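Local structure of hypothetical protein BACOVA_04980 (Bacteroides ovatus, 3UFI) at residues A36-G39 with S40-I44; D61-I64 with N65-Y68; V266-N270 with P271-I275. The protein is of unconfirmed function but is a putative cell adhesion protein of the fimbrillin-like family, probably a subunit of a pilus. All coordinates share one frame; numbering follows the deposited sequence. Where two conformers were deposited one is given.

Contact 1 of 3, residues A36-G39 with S40-I44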
loop_
_atom_site.group_PDB
_atom_site.type_symbol
_atom_site.label_atom_id
_atom_site.label_comp_id
_atom_site.label_asym_id
_atom_site.label_seq_id
_atom_site.Cartn_x
_atom_site.Cartn_y
_atom_site.Cartn_z
ATOM N N ALA A 36 -2.354 -12.682 9.003
ATOM C CA ALA A 36 -1.085 -13.036 9.619
ATOM C C ALA A 36 0.114 -12.402 8.888
ATOM O O ALA A 36 1.251 -12.770 9.170
ATOM C CB ALA A 36 -0.952 -14.558 9.692
ATOM N N ALA A 37 -0.133 -11.377 8.044
ATOM C CA ALA A 37 0.878 -10.654 7.266
ATOM C C ALA A 37 1.059 -9.179 7.716
ATOM O O ALA A 37 1.457 -8.340 6.903
ATOM C CB ALA A 37 0.495 -10.682 5.795
ATOM N N TRP A 38 0.736 -8.851 8.979
ATOM C CA TRP A 38 0.946 -7.498 9.504
ATOM C C TRP A 38 2.313 -7.446 10.163
ATOM O O TRP A 38 2.734 -8.448 10.747
ATOM C CB TRP A 38 -0.136 -7.130 10.563
ATOM C CG TRP A 38 -1.523 -6.935 10.034
ATOM C CD1 TRP A 38 -2.546 -7.833 10.076
ATOM C CD2 TRP A 38 -2.042 -5.762 9.392
ATOM N NE1 TRP A 38 -3.672 -7.297 9.493
ATOM C CE2 TRP A 38 -3.402 -6.012 9.100
ATOM C CE3 TRP A 38 -1.496 -4.508 9.056
ATOM C CZ2 TRP A 38 -4.221 -5.060 8.486
ATOM C CZ3 TRP A 38 -2.315 -3.553 8.468
ATOM C CH2 TRP A 38 -3.654 -3.836 8.172
ATOM N N GLY A 39 2.958 -6.282 10.139
ATOM C CA GLY A 39 4.185 -6.047 10.892
ATOM C C GLY A 39 3.787 -5.828 12.341
ATOM O O GLY A 39 2.686 -5.327 12.612
ATOM N N SER A 40 4.668 -6.180 13.280
ATOM C CA SER A 40 4.411 -6.088 14.719
ATOM C C SER A 40 4.007 -4.679 15.259
ATOM O O SER A 40 3.309 -4.601 16.275
ATOM C CB SER A 40 5.628 -6.569 15.502
ATOM O OG SER A 40 5.334 -6.600 16.891
ATOM N N ASP A 41 4.447 -3.597 14.638
ATOM C CA ASP A 41 4.083 -2.283 15.185
ATOM C C ASP A 41 3.175 -1.502 14.200
ATOM O O ASP A 41 3.100 -0.279 14.290
ATOM C CB ASP A 41 5.392 -1.497 15.482
ATOM C CG ASP A 41 5.243 -0.152 16.194
ATOM O OD1 ASP A 41 4.549 -0.103 17.238
ATOM O OD2 ASP A 41 5.829 0.848 15.705
ATOM N N ASP A 42 2.511 -2.200 13.251
ATOM C CA ASP A 42 1.678 -1.559 12.223
ATOM C C ASP A 42 0.522 -0.774 12.840
ATOM O O ASP A 42 -0.125 -1.240 13.778
ATOM C CB ASP A 42 1.149 -2.582 11.218
ATOM C CG ASP A 42 2.184 -3.069 10.207
ATOM O OD1 ASP A 42 3.327 -2.520 10.193
ATOM O OD2 ASP A 42 1.845 -3.943 9.403
ATOM N N ARG A 43 0.288 0.423 12.296
ATOM C CA ARG A 43 -0.706 1.362 12.780
ATOM C C ARG A 43 -1.744 1.665 11.739
ATOM O O ARG A 43 -1.414 1.982 10.601
ATOM C CB ARG A 43 -0.038 2.675 13.233
ATOM C CG ARG A 43 1.209 2.548 14.101
ATOM C CD ARG A 43 0.842 1.963 15.434
ATOM N NE ARG A 43 2.008 1.821 16.293
ATOM C CZ ARG A 43 2.399 2.714 17.198
ATOM N NH1 ARG A 43 1.720 3.843 17.366
ATOM N NH2 ARG A 43 3.456 2.474 17.955
ATOM N N ILE A 44 -3.019 1.641 12.161
ATOM C CA ILE A 44 -4.147 1.966 11.288
ATOM C C ILE A 44 -4.954 3.126 11.910
ATOM O O ILE A 44 -4.890 3.343 13.116
ATOM C CB ILE A 44 -5.047 0.702 11.025
ATOM C CG1 ILE A 44 -5.726 0.179 12.334
ATOM C CG2 ILE A 44 -4.266 -0.408 10.251
ATOM C CD1 ILE A 44 -6.833 -0.916 12.141
#
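D42 OD2 accepts the backbone N-H of G39 at 2.7 Å from G39 N, in a somewhat bent bond. The donor does not come in along the carboxylate plane but lies above it, 68° out. OD2 also borders the indole of W38, whose CE3 lies 3.4 Å from D42 OD2, the oxygen sitting at the ring edge and near its plane. Ring and carboxylate planes are 76° apart, so the aspartate meets the rim of the indole and does not stack on it. With CG beside its own backbone N (chi1 -76°), the D42 side chain folds back over the turn to meet G39. The backbone answers in the other direction, D42 N donating to G39 O at 3.2 Å, which closes a type I beta turn from G39 to D42. This turn delivers the chain from the loop after strand 30-34 into strand 43-51 of the large mixed sheet of the fimbrillin-like fold. Two residues beyond D42, I44 points back toward the tryptophan, and its CG2 reaches W38 CH2 at 4.1 Å from an oblique direction. The indole itself is fixed from beyond the turn: NE1 donates to G19 O, while F76 and F155 meet it edge-to-face. On the outer side of the turn, R43 NH2 binds D41 OD1 at 2.9 Å, the oxygen lying in the guanidinium plane. R69 makes a second salt bridge to that same D41 oxygen.

Contact 2 of 3, residues D61-I64 with N65-Y68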
loop_
_atom_site.group_PDB
_atom_site.type_symbol
_atom_site.label_atom_id
_atom_site.label_comp_id
_atom_site.label_asym_id
_atom_site.label_seq_id
_atom_site.Cartn_x
_atom_site.Cartn_y
_atom_site.Cartn_z
ATOM N N ASP A 61 -18.546 12.324 14.809
ATOM C CA ASP A 61 -17.778 13.546 15.075
ATOM C C ASP A 61 -16.515 13.329 15.936
ATOM O O ASP A 61 -15.563 14.083 15.763
ATOM C CB ASP A 61 -18.667 14.607 15.754
ATOM C CG ASP A 61 -19.769 15.187 14.876
ATOM O OD1 ASP A 61 -19.525 15.383 13.657
ATOM O OD2 ASP A 61 -20.859 15.493 15.414
ATOM N N THR A 62 -16.514 12.365 16.879
ATOM C CA THR A 62 -15.379 12.117 17.791
ATOM C C THR A 62 -14.413 11.063 17.241
ATOM O O THR A 62 -13.191 11.219 17.337
ATOM C CB THR A 62 -15.910 11.646 19.174
ATOM O OG1 THR A 62 -16.838 12.602 19.670
ATOM C CG2 THR A 62 -14.804 11.423 20.223
ATOM N N TYR A 63 -14.982 9.961 16.736
ATOM C CA TYR A 63 -14.257 8.785 16.299
ATOM C C TYR A 63 -13.854 8.896 14.834
ATOM O O TYR A 63 -14.392 8.229 13.941
ATOM C CB TYR A 63 -15.073 7.536 16.608
ATOM C CG TYR A 63 -15.459 7.422 18.071
ATOM C CD1 TYR A 63 -14.512 7.597 19.081
ATOM C CD2 TYR A 63 -16.756 7.066 18.448
ATOM C CE1 TYR A 63 -14.848 7.431 20.429
ATOM C CE2 TYR A 63 -17.104 6.893 19.793
ATOM C CZ TYR A 63 -16.143 7.068 20.778
ATOM O OH TYR A 63 -16.467 6.887 22.103
ATOM N N ILE A 64 -12.874 9.776 14.616
ATOM C CA ILE A 64 -12.276 10.052 13.323
ATOM C C ILE A 64 -10.772 9.801 13.426
ATOM O O ILE A 64 -10.153 10.329 14.342
ATOM C CB ILE A 64 -12.593 11.507 12.882
ATOM C CG1 ILE A 64 -14.114 11.750 12.775
ATOM C CG2 ILE A 64 -11.863 11.871 11.577
ATOM C CD1 ILE A 64 -14.504 13.252 12.729
ATOM N N ASN A 65 -10.188 8.994 12.511
ATOM C CA ASN A 65 -8.742 8.752 12.477
ATOM C C ASN A 65 -8.190 8.357 13.878
ATOM O O ASN A 65 -7.217 8.926 14.361
ATOM C CB ASN A 65 -8.025 10.027 11.954
ATOM C CG ASN A 65 -6.608 9.820 11.516
ATOM O OD1 ASN A 65 -6.297 8.870 10.806
ATOM N ND2 ASN A 65 -5.721 10.731 11.898
ATOM N N ILE A 66 -8.814 7.371 14.508
ATOM C CA ILE A 66 -8.388 6.885 15.819
ATOM C C ILE A 66 -7.289 5.879 15.559
ATOM O O ILE A 66 -7.510 4.953 14.798
ATOM C CB ILE A 66 -9.575 6.304 16.653
ATOM C CG1 ILE A 66 -10.728 7.336 16.813
ATOM C CG2 ILE A 66 -9.095 5.740 18.010
ATOM C CD1 ILE A 66 -10.380 8.735 17.488
ATOM N N GLN A 67 -6.114 6.059 16.182
ATOM C CA GLN A 67 -4.993 5.151 15.959
ATOM C C GLN A 67 -5.135 3.841 16.746
ATOM O O GLN A 67 -5.404 3.870 17.934
ATOM C CB GLN A 67 -3.655 5.830 16.309
ATOM C CG GLN A 67 -2.456 5.009 15.788
ATOM C CD GLN A 67 -1.117 5.533 16.210
ATOM O OE1 GLN A 67 -0.093 5.073 15.739
ATOM N NE2 GLN A 67 -1.075 6.490 17.109
ATOM N N TYR A 68 -4.938 2.712 16.051
ATOM C CA TYR A 68 -4.899 1.341 16.562
ATOM C C TYR A 68 -3.555 0.741 16.145
ATOM O O TYR A 68 -3.018 1.096 15.097
ATOM C CB TYR A 68 -6.082 0.480 16.048
ATOM C CG TYR A 68 -7.399 0.764 16.738
ATOM C CD1 TYR A 68 -8.118 1.929 16.470
ATOM C CD2 TYR A 68 -7.927 -0.127 17.667
ATOM C CE1 TYR A 68 -9.331 2.196 17.114
ATOM C CE2 TYR A 68 -9.125 0.138 18.330
ATOM C CZ TYR A 68 -9.815 1.308 18.061
ATOM O OH TYR A 68 -11.013 1.533 18.673
#
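The Y63 ring has I66 at its edge, where CG1 lies near the ring plane, and T62 on one face, where CB stands 4.3 Å above the plane, displaced toward the rim. The I66 contact is mostly with the root of the tyrosine: CG1 comes within 3.8 Å of Y63 CA and 4.4 Å of Y63 CB. I66 CG1 is placed beside its backbone N (chi1 -56°), and from there the branch turns back along the chain. Its CD1 ends 3.5 Å from I64 O and 3.8 Å from T62 O, so this methyl lies against the carbonyl oxygens of both residues. N65 faces another way, its amide taken up by the fold around it: OD1 bonds Y101 OH, and ND2 gives hydrogen bonds to A107 O and Q105 O. The backbone N of N65 donates to T47 OG1. No hydrogen bond joins D61-I64 to N65-Y68; what joins the two segments is the backbone turn itself and the packing of I66 on Y63. Y63, the first residue to leave helical geometry after helix 59-62, is the centre of an inverse gamma turn with a weak bond from I64 N to T62 O. N65 then takes left-handed backbone angles, and N65 and I66 both face V46 of the neighbouring strand 43-51, a G1 beta bulge at the start of strand 66-72.

Contact 3 of 3, residues V266-N270 with P271-I275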
loop_
_atom_site.group_PDB
_atom_site.type_symbol
_atom_site.label_atom_id
_atom_site.label_comp_id
_atom_site.label_asym_id
_atom_site.label_seq_id
_atom_site.Cartn_x
_atom_site.Cartn_y
_atom_site.Cartn_z
ATOM N N VAL A 266 13.165 -8.232 -17.534
ATOM C CA VAL A 266 14.310 -7.459 -18.009
ATOM C C VAL A 266 15.471 -8.449 -18.191
ATOM O O VAL A 266 15.981 -8.994 -17.212
ATOM C CB VAL A 266 14.636 -6.301 -17.044
ATOM C CG1 VAL A 266 15.799 -5.469 -17.560
ATOM C CG2 VAL A 266 13.408 -5.434 -16.802
ATOM N N THR A 267 15.855 -8.714 -19.438
ATOM C CA THR A 267 16.873 -9.721 -19.743
ATOM C C THR A 267 18.108 -9.127 -20.402
ATOM O O THR A 267 18.004 -8.429 -21.400
ATOM C CB THR A 267 16.259 -10.843 -20.631
ATOM O OG1 THR A 267 14.984 -11.208 -20.105
ATOM C CG2 THR A 267 17.133 -12.108 -20.700
ATOM N N PHE A 268 19.285 -9.462 -19.861
ATOM C CA PHE A 268 20.609 -9.125 -20.422
ATOM C C PHE A 268 20.950 -10.343 -21.271
ATOM O O PHE A 268 21.315 -11.383 -20.738
ATOM C CB PHE A 268 21.616 -8.816 -19.286
ATOM C CG PHE A 268 21.186 -7.600 -18.492
ATOM C CD1 PHE A 268 21.510 -6.315 -18.924
ATOM C CD2 PHE A 268 20.377 -7.733 -17.362
ATOM C CE1 PHE A 268 21.076 -5.190 -18.213
ATOM C CE2 PHE A 268 19.942 -6.606 -16.651
ATOM C CZ PHE A 268 20.291 -5.342 -17.085
ATOM N N GLU A 269 20.752 -10.225 -22.588
ATOM C CA GLU A 269 20.880 -11.311 -23.548
ATOM C C GLU A 269 22.244 -11.328 -24.256
ATOM O O GLU A 269 22.439 -12.141 -25.161
ATOM C CB GLU A 269 19.732 -11.222 -24.575
ATOM C CG GLU A 269 18.344 -11.322 -23.948
ATOM C CD GLU A 269 17.148 -11.354 -24.879
ATOM O OE1 GLU A 269 17.339 -11.222 -26.109
ATOM O OE2 GLU A 269 16.010 -11.508 -24.375
ATOM N N ASN A 270 23.195 -10.460 -23.826
ATOM C CA ASN A 270 24.568 -10.369 -24.375
ATOM C C ASN A 270 24.609 -10.027 -25.887
ATOM O O ASN A 270 24.623 -10.936 -26.721
ATOM C CB ASN A 270 25.343 -11.688 -24.108
ATOM C CG ASN A 270 26.768 -11.720 -24.590
ATOM O OD1 ASN A 270 27.372 -10.693 -24.903
ATOM N ND2 ASN A 270 27.336 -12.915 -24.659
ATOM N N PRO A 271 24.695 -8.731 -26.273
ATOM C CA PRO A 271 24.819 -7.524 -25.432
ATOM C C PRO A 271 23.526 -6.796 -25.054
ATOM O O PRO A 271 23.572 -5.931 -24.180
ATOM C CB PRO A 271 25.628 -6.595 -26.332
ATOM C CG PRO A 271 25.163 -6.939 -27.720
ATOM C CD PRO A 271 24.812 -8.399 -27.709
ATOM N N ALA A 272 22.407 -7.072 -25.734
ATOM C CA ALA A 272 21.186 -6.293 -25.530
ATOM C C ALA A 272 20.499 -6.521 -24.204
ATOM O O ALA A 272 20.531 -7.609 -23.638
ATOM C CB ALA A 272 20.189 -6.566 -26.651
HETATM N N MSE A 273 19.870 -5.456 -23.714
HETATM C CA MSE A 273 18.955 -5.509 -22.591
HETATM C C MSE A 273 17.558 -5.431 -23.216
HETATM O O MSE A 273 17.268 -4.474 -23.933
HETATM C CB MSE A 273 19.193 -4.395 -21.557
HETATM C CG MSE A 273 18.214 -4.500 -20.390
HETATM SE SE MSE A 273 18.235 -2.991 -19.144
HETATM C CE MSE A 273 17.466 -1.559 -20.303
ATOM N N THR A 274 16.727 -6.454 -23.019
ATOM C CA THR A 274 15.375 -6.449 -23.578
ATOM C C THR A 274 14.371 -6.375 -22.443
ATOM O O THR A 274 14.685 -6.805 -21.319
ATOM C CB THR A 274 15.130 -7.682 -24.455
ATOM O OG1 THR A 274 15.095 -8.846 -23.622
ATOM C CG2 THR A 274 16.176 -7.835 -25.580
ATOM N N ILE A 275 13.174 -5.827 -22.733
ATOM C CA ILE A 275 12.077 -5.700 -21.775
ATOM C C ILE A 275 10.799 -6.239 -22.386
ATOM O O ILE A 275 10.384 -5.776 -23.453
ATOM C CB ILE A 275 11.850 -4.229 -21.275
ATOM C CG1 ILE A 275 13.168 -3.503 -20.917
ATOM C CG2 ILE A 275 10.826 -4.198 -20.106
ATOM C CD1 ILE A 275 13.009 -1.961 -20.796
HETATM O O HOH W 1 13.179 -9.686 -21.650
HETATM O O HOH W 2 23.470 -8.237 -22.050
#
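M273, a selenomethionine, lies alongside the F268 ring with its side chain pointing the same way. Its CG sits over one ring face in a CH-pi contact, 4.1 Å from the F268 ring centroid, while SE approaches obliquely as a Met-aromatic contact, 4.5 Å from the F268 centroid. CG anti to the backbone N (chi1 -180°) and an extended second torsion (chi2 -171°) put SE beside the ring and 3.8 Å from V266 CG1; the bend at the last torsion only turns the end methyl. These side chains, together with I275, share one face of the hairpin.

The other face is polar. T274 OG1 donates to E269 OE2 at 2.9 Å, meeting the carboxylate from above its plane, 73° out. The bond is assured only for the conformer described, as E269 has two. Water 1 donates to that same T274 hydroxyl and also bonds T267 OG1, 2.8 Å from the water oxygen, so it bridges the two strands across this face.

Between the two faces runs the antiparallel ladder. T267 and T274 form a hydrogen-bonded pair, joined by T267 N to T274 O and T274 N to T267 O, each 2.9 Å. V266 with I275 and F268 with M273 are non-hydrogen-bonded pairs flanking it. Nearer the turn, E269 N reaches A272 O at 2.8 Å, almost straight down the carbonyl. The tip carries a cis peptide between N270 and P271, and water 2 accepts from N270 N. N170 holds the tip further, its carbonyl oxygen receiving N270 ND2.

This two-stranded beta hairpin, 266-268 with 273-275, lays its apolar face on two strands: F268 and M273 touch V240 of strand 237-242, and both also meet Y247 of strand 245-250.

Contacts 1 and 2 belong to one large mixed sheet, as the strands they lead into, 43-51 and 66-72, are antiparallel neighbours: I44 N lies 3.0 Å from Y68 O, and R43 NH1 lies 2.7 Å from Q67 OE1, both probable hydrogen bonds. Contact 1 is at the surface and mainly polar, with W38 against I44 as its apolar part, whereas contact 2 is partly buried and has no hydrogen bond between its own halves. Contact 3 is also partly buried but forms its own two-stranded sheet, its centre about 39 Å from that of contact 1 and 51 Å from that of contact 2, with an apolar face inward and a hydrated, polar one on the other side.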